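Local atomic coordinates of aldo-keto reductase family 1, member B4 (Aldose reductase) (Schistosoma japonicum, PDB entry 4HBK), a protein that probably catalyses the NADPH-dependent reduction of aldehydes, glucose among them, to alcohols, as aldose reductases of the aldo-keto reductase family do. Residues A[38-41]-A[45-48]; A[214-219]-A[225-230]; A[230-235]-A[284-289]. All coordinates share one frame; numbering follows the deposited sequence.

Interaction 1 of 3, residues A[38-41]-A[45-48]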
ATOM      1  N   LEU A  38       6.454  -1.824  12.779  1.00 12.17           N
ATOM      2  CA  LEU A  38       7.771  -1.691  12.188  1.00 15.45           C
ATOM      3  C   LEU A  38       8.293  -0.255  12.380  1.00 19.28           C
ATOM      4  O   LEU A  38       7.549   0.722  12.233  1.00 18.26           O
ATOM      5  CB  LEU A  38       7.708  -2.060  10.711  1.00 15.62           C
ATOM      6  CG  LEU A  38       8.646  -3.165  10.238  1.00 22.21           C
ATOM      7  CD1 LEU A  38       8.573  -4.385  11.152  1.00 17.53           C
ATOM      8  CD2 LEU A  38       8.315  -3.537   8.811  1.00 18.80           C
ATOM      9  N   LYS A  39       9.570  -0.132  12.717  1.00 15.03           N
ATOM     10  CA  LYS A  39      10.185   1.172  12.903  1.00 15.38           C
ATOM     11  C   LYS A  39      10.746   1.673  11.588  1.00 15.93           C
ATOM     12  O   LYS A  39      11.497   0.967  10.905  1.00 16.86           O
ATOM     13  CB  LYS A  39      11.313   1.070  13.924  1.00 24.76           C
ATOM     14  CG  LYS A  39      11.807   2.392  14.488  1.00 26.88           C
ATOM     15  CD  LYS A  39      13.120   2.150  15.235  1.00 37.22           C
ATOM     16  CE  LYS A  39      13.303   3.083  16.417  1.00 39.32           C
ATOM     17  NZ  LYS A  39      14.499   2.673  17.218  1.00 40.45           N
ATOM     18  N   MET A  40      10.401   2.901  11.233  1.00 15.58           N
ATOM     19  CA  MET A  40      10.795   3.422   9.934  1.00 15.12           C
ATOM     20  C   MET A  40      12.062   4.251  10.048  1.00 15.15           C
ATOM     21  O   MET A  40      12.498   4.577  11.145  1.00 14.15           O
ATOM     22  CB  MET A  40       9.646   4.215   9.308  1.00 14.08           C
ATOM     23  CG  MET A  40       8.427   3.347   8.970  1.00 12.38           C
ATOM     24  SD  MET A  40       7.119   4.262   8.109  1.00 12.97           S
ATOM     25  CE  MET A  40       6.656   5.432   9.374  1.00 15.81           C
ATOM     26  N   ASN A  41      12.658   4.602   8.918  1.00 16.18           N
ATOM     27  CA  ASN A  41      13.938   5.302   8.978  1.00 17.70           C
ATOM     28  C   ASN A  41      13.872   6.711   9.576  1.00 17.94           C
ATOM     29  O   ASN A  41      14.906   7.327   9.820  1.00 22.17           O
ATOM     30  CB  ASN A  41      14.634   5.308   7.614  1.00 11.66           C
ATOM     31  CG  ASN A  41      13.775   5.908   6.520  1.00 15.00           C
ATOM     32  OD1 ASN A  41      12.749   6.538   6.783  1.00 14.67           O
ATOM     33  ND2 ASN A  41      14.198   5.718   5.280  1.00 11.72           N
ATOM     34  N   SER A  45       6.767   4.705  13.732  1.00 10.95           N
ATOM     35  CA  SER A  45       6.380   3.301  13.579  1.00 15.68           C
ATOM     36  C   SER A  45       5.158   3.140  12.705  1.00 14.26           C
ATOM     37  O   SER A  45       4.283   4.013  12.664  1.00  8.14           O
ATOM     38  CB  SER A  45       6.072   2.675  14.935  1.00 13.69           C
ATOM     39  OG  SER A  45       7.217   2.751  15.767  1.00 32.38           O
ATOM     40  N   ILE A  46       5.086   1.990  12.042  1.00 12.41           N
ATOM     41  CA  ILE A  46       3.912   1.635  11.267  1.00 10.96           C
ATOM     42  C   ILE A  46       3.427   0.226  11.618  1.00  9.29           C
ATOM     43  O   ILE A  46       4.212  -0.715  11.613  1.00 11.40           O
ATOM     44  CB  ILE A  46       4.217   1.726   9.754  1.00 13.30           C
ATOM     45  CG1 ILE A  46       2.982   1.364   8.923  1.00 10.43           C
ATOM     46  CG2 ILE A  46       5.417   0.847   9.404  1.00 10.33           C
ATOM     47  CD1 ILE A  46       3.137   1.666   7.434  1.00  8.09           C
ATOM     48  N   PRO A  47       2.125   0.080  11.917  1.00  9.16           N
ATOM     49  CA  PRO A  47       1.509  -1.215  12.241  1.00  8.33           C
ATOM     50  C   PRO A  47       1.657  -2.215  11.102  1.00  8.35           C
ATOM     51  O   PRO A  47       1.459  -1.854   9.942  1.00  8.61           O
ATOM     52  CB  PRO A  47       0.038  -0.852  12.440  1.00 11.26           C
ATOM     53  CG  PRO A  47       0.073   0.592  12.885  1.00  9.28           C
ATOM     54  CD  PRO A  47       1.158   1.183  12.030  1.00  8.10           C
ATOM     55  N   VAL A  48       2.004  -3.458  11.422  1.00  8.20           N
ATOM     56  CA  VAL A  48       2.373  -4.417  10.380  1.00  8.56           C
ATOM     57  C   VAL A  48       1.181  -4.986   9.608  1.00  9.73           C
ATOM     58  O   VAL A  48       1.361  -5.703   8.616  1.00  9.06           O
ATOM     59  CB  VAL A  48       3.238  -5.573  10.931  1.00 10.19           C
ATOM     60  CG1 VAL A  48       4.614  -5.050  11.363  1.00 12.68           C
ATOM     61  CG2 VAL A  48       2.542  -6.258  12.084  1.00  9.61           C
TER

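Interaction 2 of 3, residues A[214-219]-A[225-230]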
ATOM      1  N   LEU A 214       7.880   1.560   0.855  1.00  7.51           N
ATOM      2  CA  LEU A 214       7.639   1.177  -0.529  1.00  7.66           C
ATOM      3  C   LEU A 214       6.487   0.185  -0.483  1.00  7.94           C
ATOM      4  O   LEU A 214       6.524  -0.765   0.310  1.00  6.60           O
ATOM      5  CB  LEU A 214       8.881   0.502  -1.125  1.00  8.78           C
ATOM      6  CG  LEU A 214       8.728  -0.162  -2.499  1.00  9.17           C
ATOM      7  CD1 LEU A 214       8.526   0.874  -3.602  1.00  6.76           C
ATOM      8  CD2 LEU A 214       9.917  -1.074  -2.825  1.00  5.88           C
ATOM      9  N   GLN A 215       5.460   0.420  -1.296  1.00  6.08           N
ATOM     10  CA  GLN A 215       4.326  -0.494  -1.373  1.00  7.66           C
ATOM     11  C   GLN A 215       4.319  -1.110  -2.762  1.00  7.80           C
ATOM     12  O   GLN A 215       4.334  -0.396  -3.756  1.00  9.35           O
ATOM     13  CB  GLN A 215       2.986   0.221  -1.086  1.00  6.21           C
ATOM     14  CG  GLN A 215       1.764  -0.721  -1.142  1.00  8.61           C
ATOM     15  CD  GLN A 215       0.430  -0.059  -0.749  1.00  9.83           C
ATOM     16  OE1 GLN A 215      -0.549  -0.154  -1.485  1.00  9.54           O
ATOM     17  NE2 GLN A 215       0.388   0.586   0.421  1.00  7.36           N
ATOM     18  N   ILE A 216       4.308  -2.434  -2.822  1.00  6.85           N
ATOM     19  CA  ILE A 216       4.412  -3.161  -4.080  1.00  6.31           C
ATOM     20  C   ILE A 216       3.637  -4.456  -3.939  1.00  9.79           C
ATOM     21  O   ILE A 216       3.323  -4.871  -2.820  1.00 10.22           O
ATOM     22  CB  ILE A 216       5.877  -3.526  -4.395  1.00  9.54           C
ATOM     23  CG1 ILE A 216       6.588  -4.021  -3.118  1.00  8.75           C
ATOM     24  CG2 ILE A 216       6.604  -2.337  -5.014  1.00  6.43           C
ATOM     25  CD1 ILE A 216       8.040  -4.480  -3.333  1.00  9.13           C
ATOM     26  N   GLU A 217       3.346  -5.105  -5.066  1.00  8.30           N
ATOM     27  CA  GLU A 217       2.693  -6.410  -5.052  1.00 10.09           C
ATOM     28  C   GLU A 217       3.625  -7.476  -4.500  1.00 12.33           C
ATOM     29  O   GLU A 217       4.719  -7.701  -5.026  1.00 12.78           O
ATOM     30  CB  GLU A 217       2.228  -6.806  -6.455  1.00 10.39           C
ATOM     31  CG  GLU A 217       1.807  -8.269  -6.589  1.00 10.16           C
ATOM     32  CD  GLU A 217       1.374  -8.612  -8.011  1.00 15.17           C
ATOM     33  OE1 GLU A 217       1.345  -7.702  -8.873  1.00 12.23           O
ATOM     34  OE2 GLU A 217       1.061  -9.792  -8.265  1.00 18.96           O
ATOM     35  N   ILE A 218       3.181  -8.132  -3.434  1.00 11.13           N
ATOM     36  CA  ILE A 218       3.947  -9.213  -2.827  1.00 12.19           C
ATOM     37  C   ILE A 218       3.000 -10.285  -2.267  1.00 13.07           C
ATOM     38  O   ILE A 218       2.062  -9.987  -1.505  1.00 11.10           O
ATOM     39  CB  ILE A 218       4.873  -8.701  -1.693  1.00 10.83           C
ATOM     40  CG1 ILE A 218       5.599  -7.421  -2.102  1.00  7.69           C
ATOM     41  CG2 ILE A 218       5.889  -9.774  -1.290  1.00 10.93           C
ATOM     42  CD1 ILE A 218       6.446  -6.842  -0.963  1.00  6.82           C
ATOM     43  N   HIS A 219       3.244 -11.530  -2.654  1.00 12.37           N
ATOM     44  CA  HIS A 219       2.491 -12.657  -2.125  1.00 12.29           C
ATOM     45  C   HIS A 219       3.189 -13.948  -2.532  1.00 15.11           C
ATOM     46  O   HIS A 219       4.171 -13.930  -3.287  1.00 14.02           O
ATOM     47  CB  HIS A 219       1.045 -12.631  -2.624  1.00 10.79           C
ATOM     48  CG  HIS A 219       0.934 -12.467  -4.103  1.00 13.47           C
ATOM     49  ND1 HIS A 219       1.047 -13.527  -4.972  1.00 13.35           N
ATOM     50  CD2 HIS A 219       0.771 -11.364  -4.869  1.00 12.33           C
ATOM     51  CE1 HIS A 219       0.928 -13.090  -6.215  1.00 16.23           C
ATOM     52  NE2 HIS A 219       0.767 -11.777  -6.181  1.00 14.32           N
ATOM     53  N   ILE A 225      11.328 -10.977  -4.319  1.00 14.87           N
ATOM     54  CA  ILE A 225      12.463 -11.067  -3.388  1.00 16.23           C
ATOM     55  C   ILE A 225      13.567 -10.022  -3.606  1.00 17.35           C
ATOM     56  O   ILE A 225      13.983  -9.345  -2.668  1.00 15.82           O
ATOM     57  CB  ILE A 225      13.130 -12.472  -3.403  1.00 17.12           C
ATOM     58  CG1 ILE A 225      12.109 -13.584  -3.155  1.00 20.44           C
ATOM     59  CG2 ILE A 225      14.206 -12.563  -2.339  1.00 19.75           C
ATOM     60  CD1 ILE A 225      11.877 -13.878  -1.707  1.00 22.15           C
ATOM     61  N   LYS A 226      14.054  -9.908  -4.834  1.00 17.01           N
ATOM     62  CA  LYS A 226      15.170  -9.009  -5.114  1.00 18.79           C
ATOM     63  C   LYS A 226      14.873  -7.550  -4.776  1.00 15.20           C
ATOM     64  O   LYS A 226      15.699  -6.863  -4.176  1.00 13.52           O
ATOM     65  CB  LYS A 226      15.637  -9.145  -6.564  1.00 23.10           C
ATOM     66  CG  LYS A 226      16.354 -10.455  -6.836  1.00 28.19           C
ATOM     67  CD  LYS A 226      16.879 -10.524  -8.259  1.00 34.92           C
ATOM     68  CE  LYS A 226      17.775 -11.738  -8.443  1.00 43.15           C
ATOM     69  NZ  LYS A 226      18.517 -11.717  -9.734  1.00 41.76           N
ATOM     70  N   LEU A 227      13.694  -7.086  -5.164  1.00 13.58           N
ATOM     71  CA  LEU A 227      13.282  -5.726  -4.877  1.00 11.87           C
ATOM     72  C   LEU A 227      13.102  -5.526  -3.378  1.00 11.31           C
ATOM     73  O   LEU A 227      13.522  -4.512  -2.827  1.00 11.18           O
ATOM     74  CB  LEU A 227      11.980  -5.404  -5.607  1.00 12.42           C
ATOM     75  CG  LEU A 227      11.488  -3.974  -5.397  1.00 11.67           C
ATOM     76  CD1 LEU A 227      12.623  -2.993  -5.711  1.00  9.39           C
ATOM     77  CD2 LEU A 227      10.236  -3.691  -6.244  1.00  7.64           C
ATOM     78  N   VAL A 228      12.474  -6.491  -2.714  1.00 13.01           N
ATOM     79  CA  VAL A 228      12.248  -6.372  -1.280  1.00 11.83           C
ATOM     80  C   VAL A 228      13.576  -6.311  -0.540  1.00 15.17           C
ATOM     81  O   VAL A 228      13.764  -5.501   0.371  1.00 13.31           O
ATOM     82  CB  VAL A 228      11.440  -7.546  -0.716  1.00  9.86           C
ATOM     83  CG1 VAL A 228      11.551  -7.550   0.800  1.00 10.30           C
ATOM     84  CG2 VAL A 228       9.964  -7.461  -1.165  1.00  9.00           C
ATOM     85  N   GLU A 229      14.507  -7.171  -0.935  1.00 14.73           N
ATOM     86  CA  GLU A 229      15.807  -7.183  -0.279  1.00 17.53           C
ATOM     87  C   GLU A 229      16.519  -5.857  -0.511  1.00 14.52           C
ATOM     88  O   GLU A 229      17.106  -5.288   0.410  1.00 14.86           O
ATOM     89  CB  GLU A 229      16.653  -8.359  -0.766  1.00 13.19           C
ATOM     90  CG  GLU A 229      16.171  -9.702  -0.232  1.00 16.84           C
ATOM     91  CD  GLU A 229      17.087 -10.850  -0.634  1.00 25.73           C
ATOM     92  OE1 GLU A 229      17.019 -11.914   0.014  1.00 27.07           O
ATOM     93  OE2 GLU A 229      17.876 -10.690  -1.595  1.00 28.89           O
ATOM     94  N   TYR A 230      16.457  -5.361  -1.744  1.00 13.28           N
ATOM     95  CA  TYR A 230      17.045  -4.071  -2.044  1.00 13.25           C
ATOM     96  C   TYR A 230      16.451  -2.961  -1.182  1.00 14.37           C
ATOM     97  O   TYR A 230      17.179  -2.211  -0.538  1.00 12.34           O
ATOM     98  CB  TYR A 230      16.873  -3.687  -3.505  1.00 14.97           C
ATOM     99  CG  TYR A 230      17.140  -2.208  -3.687  1.00 21.63           C
ATOM    100  CD1 TYR A 230      18.447  -1.702  -3.659  1.00 14.88           C
ATOM    101  CD2 TYR A 230      16.090  -1.311  -3.831  1.00 14.91           C
ATOM    102  CE1 TYR A 230      18.689  -0.347  -3.802  1.00 17.11           C
ATOM    103  CE2 TYR A 230      16.322   0.047  -3.970  1.00 14.93           C
ATOM    104  CZ  TYR A 230      17.616   0.523  -3.959  1.00 17.61           C
ATOM    105  OH  TYR A 230      17.829   1.877  -4.094  1.00 18.64           O
TER

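Interaction 3 of 3, residues A[230-235]-A[284-289]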
ATOM      1  N   TYR A 230      16.457  -5.361  -1.744  1.00 13.28           N
ATOM      2  CA  TYR A 230      17.045  -4.071  -2.044  1.00 13.25           C
ATOM      3  C   TYR A 230      16.451  -2.961  -1.182  1.00 14.37           C
ATOM      4  O   TYR A 230      17.179  -2.211  -0.538  1.00 12.34           O
ATOM      5  CB  TYR A 230      16.873  -3.687  -3.505  1.00 14.97           C
ATOM      6  CG  TYR A 230      17.140  -2.208  -3.687  1.00 21.63           C
ATOM      7  CD1 TYR A 230      18.447  -1.702  -3.659  1.00 14.88           C
ATOM      8  CD2 TYR A 230      16.090  -1.311  -3.831  1.00 14.91           C
ATOM      9  CE1 TYR A 230      18.689  -0.347  -3.802  1.00 17.11           C
ATOM     10  CE2 TYR A 230      16.322   0.047  -3.970  1.00 14.93           C
ATOM     11  CZ  TYR A 230      17.616   0.523  -3.959  1.00 17.61           C
ATOM     12  OH  TYR A 230      17.829   1.877  -4.094  1.00 18.64           O
ATOM     13  N   ALA A 231      15.128  -2.843  -1.178  1.00 10.58           N
ATOM     14  CA  ALA A 231      14.500  -1.764  -0.427  1.00 12.20           C
ATOM     15  C   ALA A 231      14.860  -1.799   1.068  1.00 11.67           C
ATOM     16  O   ALA A 231      15.189  -0.767   1.656  1.00 10.52           O
ATOM     17  CB  ALA A 231      12.979  -1.746  -0.640  1.00 10.91           C
ATOM     18  N   GLN A 232      14.800  -2.976   1.678  1.00 11.13           N
ATOM     19  CA  GLN A 232      15.164  -3.107   3.088  1.00 10.50           C
ATOM     20  C   GLN A 232      16.646  -2.778   3.300  1.00 12.76           C
ATOM     21  O   GLN A 232      17.006  -2.179   4.305  1.00 13.42           O
ATOM     22  CB  GLN A 232      14.799  -4.500   3.625  1.00 11.06           C
ATOM     23  CG  GLN A 232      13.284  -4.755   3.611  1.00  9.99           C
ATOM     24  CD  GLN A 232      12.886  -6.181   3.974  1.00 17.25           C
ATOM     25  OE1 GLN A 232      13.677  -7.125   3.849  1.00 14.42           O
ATOM     26  NE2 GLN A 232      11.641  -6.342   4.430  1.00 11.02           N
ATOM     27  N   SER A 233      17.497  -3.143   2.340  1.00 12.38           N
ATOM     28  CA  SER A 233      18.925  -2.860   2.460  1.00 15.07           C
ATOM     29  C   SER A 233      19.205  -1.358   2.556  1.00 12.01           C
ATOM     30  O   SER A 233      20.136  -0.953   3.233  1.00 12.30           O
ATOM     31  CB  SER A 233      19.730  -3.507   1.321  1.00 13.65           C
ATOM     32  OG  SER A 233      19.714  -2.722   0.141  1.00 12.73           O
ATOM     33  N   VAL A 234      18.397  -0.530   1.896  1.00 11.99           N
ATOM     34  CA  VAL A 234      18.579   0.919   2.001  1.00  9.82           C
ATOM     35  C   VAL A 234      17.667   1.545   3.055  1.00 12.91           C
ATOM     36  O   VAL A 234      17.519   2.760   3.117  1.00 10.32           O
ATOM     37  CB  VAL A 234      18.420   1.638   0.649  1.00 13.62           C
ATOM     38  CG1 VAL A 234      19.538   1.224  -0.291  1.00 10.24           C
ATOM     39  CG2 VAL A 234      17.055   1.340   0.037  1.00 13.01           C
ATOM     40  N   GLY A 235      17.061   0.706   3.893  1.00 12.69           N
ATOM     41  CA  GLY A 235      16.364   1.201   5.066  1.00 12.07           C
ATOM     42  C   GLY A 235      14.889   1.526   4.895  1.00 14.43           C
ATOM     43  O   GLY A 235      14.252   2.017   5.833  1.00 12.16           O
ATOM     44  N   ARG A 284       8.645 -12.205   6.616  1.00 10.22           N
ATOM     45  CA  ARG A 284       9.648 -11.551   5.775  1.00 13.83           C
ATOM     46  C   ARG A 284       9.819 -10.061   6.125  1.00 12.38           C
ATOM     47  O   ARG A 284      10.438  -9.299   5.381  1.00 15.57           O
ATOM     48  CB  ARG A 284       9.327 -11.734   4.287  1.00 15.49           C
ATOM     49  CG  ARG A 284       9.458 -13.176   3.789  1.00 17.77           C
ATOM     50  CD  ARG A 284       9.066 -13.300   2.311  1.00 16.51           C
ATOM     51  NE  ARG A 284       9.762 -12.326   1.466  1.00 14.99           N
ATOM     52  CZ  ARG A 284       9.326 -11.917   0.276  1.00 14.57           C
ATOM     53  NH1 ARG A 284       8.189 -12.401  -0.219  1.00  9.99           N
ATOM     54  NH2 ARG A 284      10.025 -11.016  -0.420  1.00 11.08           N
ATOM     55  N   LYS A 285       9.268  -9.659   7.268  1.00 11.56           N
ATOM     56  CA  LYS A 285       9.401  -8.295   7.786  1.00 12.14           C
ATOM     57  C   LYS A 285       8.647  -7.272   6.943  1.00 12.53           C
ATOM     58  O   LYS A 285       9.099  -6.138   6.775  1.00 10.45           O
ATOM     59  CB  LYS A 285      10.878  -7.910   7.938  1.00 15.43           C
ATOM     60  CG  LYS A 285      11.678  -8.959   8.698  1.00 22.12           C
ATOM     61  CD  LYS A 285      12.621  -8.347   9.717  1.00 34.01           C
ATOM     62  CE  LYS A 285      14.006  -8.078   9.131  1.00 52.29           C
ATOM     63  NZ  LYS A 285      15.050  -7.883  10.206  1.00 58.20           N
ATOM     64  N   LEU A 286       7.490  -7.688   6.428  1.00 12.89           N
ATOM     65  CA  LEU A 286       6.644  -6.835   5.590  1.00 12.21           C
ATOM     66  C   LEU A 286       5.439  -6.339   6.376  1.00  9.39           C
ATOM     67  O   LEU A 286       5.009  -6.980   7.337  1.00 10.76           O
ATOM     68  CB  LEU A 286       6.147  -7.618   4.369  1.00  6.98           C
ATOM     69  CG  LEU A 286       7.271  -8.241   3.536  1.00 10.62           C
ATOM     70  CD1 LEU A 286       6.733  -9.205   2.494  1.00  7.46           C
ATOM     71  CD2 LEU A 286       8.111  -7.148   2.864  1.00  8.52           C
ATOM     72  N   ILE A 287       4.918  -5.186   5.975  1.00  9.48           N
ATOM     73  CA  ILE A 287       3.593  -4.745   6.390  1.00  8.85           C
ATOM     74  C   ILE A 287       2.625  -5.402   5.421  1.00  8.18           C
ATOM     75  O   ILE A 287       2.995  -5.675   4.286  1.00  9.40           O
ATOM     76  CB  ILE A 287       3.457  -3.216   6.268  1.00 10.30           C
ATOM     77  CG1 ILE A 287       4.414  -2.507   7.246  1.00  9.92           C
ATOM     78  CG2 ILE A 287       2.030  -2.786   6.508  1.00  6.76           C
ATOM     79  CD1 ILE A 287       5.641  -1.912   6.580  1.00  8.31           C
ATOM     80  N   VAL A 288       1.400  -5.690   5.847  1.00  7.09           N
ATOM     81  CA  VAL A 288       0.416  -6.218   4.906  1.00 10.01           C
ATOM     82  C   VAL A 288      -0.877  -5.417   4.959  1.00  8.54           C
ATOM     83  O   VAL A 288      -1.323  -5.017   6.040  1.00 10.96           O
ATOM     84  CB  VAL A 288       0.132  -7.734   5.137  1.00 10.27           C
ATOM     85  CG1 VAL A 288       1.421  -8.548   4.971  1.00 11.12           C
ATOM     86  CG2 VAL A 288      -0.500  -7.969   6.512  1.00  8.21           C
ATOM     87  N   VAL A 289      -1.484  -5.196   3.795  1.00  7.52           N
ATOM     88  CA  VAL A 289      -2.730  -4.445   3.714  1.00  6.30           C
ATOM     89  C   VAL A 289      -3.768  -5.214   2.882  1.00 10.37           C
ATOM     90  O   VAL A 289      -4.179  -4.766   1.812  1.00  9.51           O
ATOM     91  CB  VAL A 289      -2.499  -3.000   3.163  1.00  9.04           C
ATOM     92  CG1 VAL A 289      -1.669  -2.172   4.156  1.00  5.73           C
ATOM     93  CG2 VAL A 289      -1.792  -3.037   1.819  1.00  7.76           C
TER
HETATM   94  O   HOH W   1       9.904  -3.810   5.593  1.00 13.36           O
HETATM   95  O   HOH W   2      12.538  -9.675   3.796  1.00 18.86           O

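Interaction 1 of 3, residues A[38-41]-A[45-48]
The N-terminal beta hairpin that closes the bottom of the (beta/alpha)8 barrel, as in other aldo-keto reductases, is held here by L38 and I46. Its strands 38-39 and 45-46 run antiparallel, and L38 with I46 forms the hydrogen-bonded pair. L38 N donates to I46 O over 2.8 Å, coming in 31° off the carbonyl plane, while the return bond from I46 N to L38 O is straighter, 161° at the hydrogen, and lies in the L38 carbonyl plane. L38 O also receives a CA-H...O contact from S45 CA at 3.1 Å, so two groups of the opposite strand close on this one oxygen. K39 and S45 make the next, non-hydrogen-bonded pair; their side chains point to the exposed face. L38 and I46 point to the other, where I287 of the last barrel strand lies against both and F107 touches I46. With CG1 anti to the backbone N (chi1 -180°), I46 turns its CG2 branch back toward the first strand. That methyl meets L38 CB at 3.9 Å, and M40 reaches it from beyond the strand end. The M40 side chain crosses that of I46 at about a right angle, its CG 3.9 Å from I46 CG2. V48, past the second strand, crosses the L38 side chain just as steeply, V48 CG1 resting 4.0 Å from L38 CD1.

Interaction 2 of 3, residues A[214-219]-A[225-230]
The layer between the barrel wall and its outer helices is built here from L214, I216 and I218, which meet L227 and V228 without a polar bond between the segments. I216 sits in the middle: its CD1 lies 3.7 Å from L227 CD2 and 4.2 Å from V228 CG2, so one methyl reaches both helix residues. It gets there because chi1 of 42° places CG1 between the backbone N and the carbonyl carbon, and the extended chi2 carries CD1 straight out to the helix. L214 CD2 approaches L227 CG at 4.2 Å, and I218 CD1 meets V228 CG2 more closely, at 3.6 Å. This is the strand-to-helix half of a beta-alpha-beta unit of the (beta/alpha)8 barrel. Strand 214-217 and helix 225-230 run almost antiparallel, 171° between their directions and their axes 10.4 Å apart at closest approach, and the chain then returns to strand 237-241. Alternate residues of the wall point the other way: Q215 NE2 bonds D77 OD1, and E217 binds the backbone N atoms of Q326 and F327 from the C-terminal part of the chain. H219 NE2 adds a bond to E217 OE2, 2.9 Å long, using the anti lone pair of that oxygen and running nearly in the imidazole plane. K226, on the exposed side of the helix, makes a salt bridge with E343.

Interaction 3 of 3, residues A[230-235]-A[284-289]
Q232, in the last turn of helix 225-233, sends its side-chain amide to the backbone of R284 and K285, in the turn that leads from helix 273-283 into the last barrel strand, 287-288. The side chain leaves the helix with CG anti to the carbonyl carbon (chi1 -64°) and extends beyond it, which brings the amide up to two successive carbonyl groups. Q232 NE2 donates to R284 O in a weak bond, long at 3.3 Å but almost straight, 176° at the hydrogen. The same nitrogen lies 3.9 Å from K285 CB. K285 begins toward the helix, but its bends at chi2 and chi3 lead the ammonium end away. L286 CD2 also comes within 3.9 Å of Q232 NE2 and lends an apolar neighbour.

Two waters complete the join. One accepts from Q232 NE2 and donates to K285 O at 2.7 Å; the other donates to Q232 OE1 at 2.8 Å and also to R284 O. Both ends of the amide are thereby engaged, which probably helps to set its orientation. R284 is held separately, its NH2 bonded to P223 O just ahead of helix 225-233. Beyond Q232 the helix ends in a Schellman motif, G235 being its C-prime residue, with G235 N bonded to Q232 O. Since the one direct bond is weak and the other links pass through water, the helix end and the turn are joined largely through water-mediated polar links, with little apolar contact.

From the N terminus, interaction 1 closes first, a tight hairpin with three residues between its segments. Interaction 2 follows far along the chain and closes the short loop from strand 213-217 to its helix; interaction 3 then spans 48 residues, from the end of that helix to the turn that leads into the last barrel strand. The three come in series, none crossing another. Interactions 2 and 3 share Y230 and helix 225-233, with centres about 7 Å apart, and R284 packs on I218, I225 and V228. Interaction 1 joins interaction 3 through V48 O and V288 N, a probable hydrogen bond where the last strand meets the chain leaving the hairpin.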